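Local coordinates for putative polyprenyl synthetase (PDB 3NF2), which probably joins isoprenoid diphosphate units into longer polyprenyl diphosphates, as a metal-dependent prenyltransferase of the FPP/GGPP synthase family, at residues A[56-61]-A[82-87]. Sequence-based numbering, arbitrary orientation.
Sequences AVRPAL and AVELVH. With SO4 (sulfate ion), chain B.
NH2 of Arg-58 is held by two anions at once: it donates to OE2 of Glu-84 at 3.0 Å, almost straight, and to O1 of a sulfate ion at 2.7 Å. The carboxylate is met side-on, because NE of Arg-58 also gives its hydrogen to OE1 of Glu-84 (2.8 Å), each oxygen using its syn lone pair. With the two planes only 9° apart, this paired salt bridge fixes the rotation of the guanidinium. NH1 donates a hydrogen bond to sulfate O4. A bend at chi3 (-55°) turns the guanidinium from its aliphatic stem, whose CB and CD rest on CG1 of Val-83, toward the two anions. His-87, with CG anti to its backbone N (chi1 170°), stacks its slightly tilted ring on one guanidinium face, centres 3.7 Å apart and NH2 toward the ring's rim, while its NE2 gives sulfate O3 a weak hydrogen bond. CD of Pro-59 closes on Glu-84 OE1 at 3.4 Å. An alanine in place of Arg-58 would probably leave the Glu-84 carboxylate without its cationic mate and strip the sulfate of two donors. The roughly antiparallel segments 57-61 and 82-87 thus supply part of an anion site that Lys-55 N and Arg-104 complete; the sulfate, probably from the crystallisation liquor, may mimic a diphosphate, consistent with the GGKxxRP substrate site of trans-prenyltransferases in the mainly helical isoprenoid synthase fold.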
ATOM      1  N   ALA A  56     -21.023  -8.873   6.482  1.00 88.14           N
ATOM      2  CA  ALA A  56     -21.158  -7.426   6.525  1.00 80.98           C
ATOM      3  C   ALA A  56     -21.026  -6.847   7.930  1.00 75.63           C
ATOM      4  O   ALA A  56     -21.638  -5.820   8.239  1.00 74.93           O
ATOM      5  CB  ALA A  56     -22.477  -7.011   5.899  1.00 84.06           C
ATOM      6  N   VAL A  57     -20.208  -7.488   8.764  1.00 68.20           N
ATOM      7  CA  VAL A  57     -20.033  -7.069  10.153  1.00 60.43           C
ATOM      8  C   VAL A  57     -19.422  -5.669  10.252  1.00 57.76           C
ATOM      9  O   VAL A  57     -19.994  -4.788  10.910  1.00 55.19           O
ATOM     10  CB  VAL A  57     -19.193  -8.089  10.969  1.00 60.49           C
ATOM     11  CG1 VAL A  57     -19.042  -7.624  12.414  1.00 57.25           C
ATOM     12  CG2 VAL A  57     -19.829  -9.465  10.926  1.00 60.95           C
ATOM     13  N   ARG A  58     -18.282  -5.468   9.587  1.00 50.35           N
ATOM     14  CA  ARG A  58     -17.583  -4.171   9.603  1.00 51.64           C
ATOM     15  C   ARG A  58     -18.416  -2.959   9.100  1.00 47.32           C
ATOM     16  O   ARG A  58     -18.447  -1.915   9.782  1.00 45.51           O
ATOM     17  CB  ARG A  58     -16.213  -4.244   8.896  1.00 47.02           C
ATOM     18  CG  ARG A  58     -15.233  -5.273   9.451  1.00 51.74           C
ATOM     19  CD  ARG A  58     -14.041  -5.490   8.498  1.00 55.87           C
ATOM     20  NE  ARG A  58     -14.493  -5.856   7.159  1.00 47.46           N
ATOM     21  CZ  ARG A  58     -14.532  -7.096   6.679  1.00 56.50           C
ATOM     22  NH1 ARG A  58     -14.102  -8.119   7.404  1.00 51.96           N
ATOM     23  NH2 ARG A  58     -14.990  -7.311   5.455  1.00 55.56           N
ATOM     24  N   PRO A  59     -19.074  -3.078   7.918  1.00 45.34           N
ATOM     25  CA  PRO A  59     -19.915  -1.948   7.504  1.00 45.68           C
ATOM     26  C   PRO A  59     -21.062  -1.640   8.478  1.00 50.65           C
ATOM     27  O   PRO A  59     -21.270  -0.466   8.830  1.00 51.25           O
ATOM     28  CB  PRO A  59     -20.467  -2.379   6.136  1.00 49.48           C
ATOM     29  CG  PRO A  59     -20.053  -3.793   5.936  1.00 50.50           C
ATOM     30  CD  PRO A  59     -18.899  -4.054   6.821  1.00 44.51           C
ATOM     31  N   ALA A  60     -21.769  -2.681   8.923  1.00 45.81           N
ATOM     32  CA  ALA A  60     -22.831  -2.532   9.926  1.00 54.53           C
ATOM     33  C   ALA A  60     -22.319  -1.812  11.168  1.00 51.68           C
ATOM     34  O   ALA A  60     -22.993  -0.958  11.713  1.00 57.29           O
ATOM     35  CB  ALA A  60     -23.421  -3.894  10.311  1.00 49.64           C
ATOM     36  N   LEU A  61     -21.106  -2.155  11.580  1.00 53.00           N
ATOM     37  CA  LEU A  61     -20.483  -1.588  12.759  1.00 53.46           C
ATOM     38  C   LEU A  61     -20.205  -0.100  12.568  1.00 56.10           C
ATOM     39  O   LEU A  61     -20.501   0.704  13.448  1.00 55.38           O
ATOM     40  CB  LEU A  61     -19.188  -2.351  13.040  1.00 53.56           C
ATOM     41  CG  LEU A  61     -18.775  -2.867  14.418  1.00 52.85           C
ATOM     42  CD1 LEU A  61     -19.904  -2.902  15.423  1.00 57.76           C
ATOM     43  CD2 LEU A  61     -18.181  -4.257  14.252  1.00 52.30           C
ATOM     44  N   ALA A  82     -13.999   2.922   3.534  1.00 34.59           N
ATOM     45  CA  ALA A  82     -12.563   2.925   3.777  1.00 41.29           C
ATOM     46  C   ALA A  82     -12.078   1.638   4.466  1.00 46.71           C
ATOM     47  O   ALA A  82     -11.031   1.089   4.087  1.00 48.60           O
ATOM     48  CB  ALA A  82     -12.176   4.147   4.589  1.00 35.88           C
ATOM     49  N   VAL A  83     -12.847   1.165   5.455  1.00 43.58           N
ATOM     50  CA  VAL A  83     -12.551  -0.077   6.173  1.00 37.06           C
ATOM     51  C   VAL A  83     -12.599  -1.289   5.229  1.00 45.62           C
ATOM     52  O   VAL A  83     -11.720  -2.161   5.272  1.00 46.64           O
ATOM     53  CB  VAL A  83     -13.505  -0.284   7.387  1.00 38.03           C
ATOM     54  CG1 VAL A  83     -13.486  -1.718   7.868  1.00 30.55           C
ATOM     55  CG2 VAL A  83     -13.098   0.609   8.548  1.00 40.97           C
ATOM     56  N   GLU A  84     -13.606  -1.323   4.362  1.00 42.21           N
ATOM     57  CA  GLU A  84     -13.746  -2.410   3.407  1.00 40.82           C
ATOM     58  C   GLU A  84     -12.631  -2.417   2.373  1.00 43.42           C
ATOM     59  O   GLU A  84     -12.185  -3.482   1.940  1.00 42.57           O
ATOM     60  CB  GLU A  84     -15.093  -2.324   2.702  1.00 42.01           C
ATOM     61  CG  GLU A  84     -16.276  -2.758   3.552  1.00 49.00           C
ATOM     62  CD  GLU A  84     -15.994  -4.010   4.356  1.00 52.11           C
ATOM     63  OE1 GLU A  84     -15.716  -3.873   5.567  1.00 40.76           O
ATOM     64  OE2 GLU A  84     -16.040  -5.119   3.776  1.00 50.27           O
ATOM     65  N   LEU A  85     -12.198  -1.220   1.980  1.00 44.27           N
ATOM     66  CA  LEU A  85     -11.137  -1.053   1.001  1.00 47.33           C
ATOM     67  C   LEU A  85      -9.794  -1.536   1.540  1.00 46.33           C
ATOM     68  O   LEU A  85      -9.091  -2.288   0.857  1.00 48.24           O
ATOM     69  CB  LEU A  85     -11.056   0.405   0.529  1.00 45.36           C
ATOM     70  CG  LEU A  85     -12.135   0.836  -0.470  1.00 40.64           C
ATOM     71  CD1 LEU A  85     -12.156   2.360  -0.640  1.00 31.05           C
ATOM     72  CD2 LEU A  85     -11.986   0.142  -1.826  1.00 30.19           C
ATOM     73  N   VAL A  86      -9.467  -1.118   2.768  1.00 45.93           N
ATOM     74  CA  VAL A  86      -8.246  -1.546   3.460  1.00 42.54           C
ATOM     75  C   VAL A  86      -8.268  -3.051   3.682  1.00 44.42           C
ATOM     76  O   VAL A  86      -7.257  -3.738   3.446  1.00 42.83           O
ATOM     77  CB  VAL A  86      -8.047  -0.810   4.812  1.00 43.47           C
ATOM     78  CG1 VAL A  86      -6.961  -1.471   5.639  1.00 38.92           C
ATOM     79  CG2 VAL A  86      -7.661   0.634   4.579  1.00 37.84           C
ATOM     80  N   HIS A  87      -9.435  -3.557   4.090  1.00 40.75           N
ATOM     81  CA  HIS A  87      -9.652  -4.994   4.236  1.00 41.35           C
ATOM     82  C   HIS A  87      -9.283  -5.749   2.972  1.00 38.74           C
ATOM     83  O   HIS A  87      -8.563  -6.739   3.034  1.00 42.08           O
ATOM     84  CB  HIS A  87     -11.103  -5.308   4.613  1.00 41.84           C
ATOM     85  CG  HIS A  87     -11.445  -6.763   4.535  1.00 30.12           C
ATOM     86  ND1 HIS A  87     -10.906  -7.701   5.391  1.00 39.82           N
ATOM     87  CD2 HIS A  87     -12.270  -7.443   3.704  1.00 38.70           C
ATOM     88  CE1 HIS A  87     -11.381  -8.896   5.086  1.00 48.59           C
ATOM     89  NE2 HIS A  87     -12.218  -8.767   4.071  1.00 42.80           N
TER
HETATM   90  S   SO4 B   1     -15.347 -10.910   4.656  1.00 77.46           S
HETATM   91  O1  SO4 B   1     -15.728  -9.594   4.142  1.00 65.52           O
HETATM   92  O2  SO4 B   1     -16.514 -11.787   4.589  1.00 78.40           O
HETATM   93  O3  SO4 B   1     -14.253 -11.436   3.832  1.00 66.70           O
HETATM   94  O4  SO4 B   1     -14.900 -10.827   6.053  1.00 60.05           O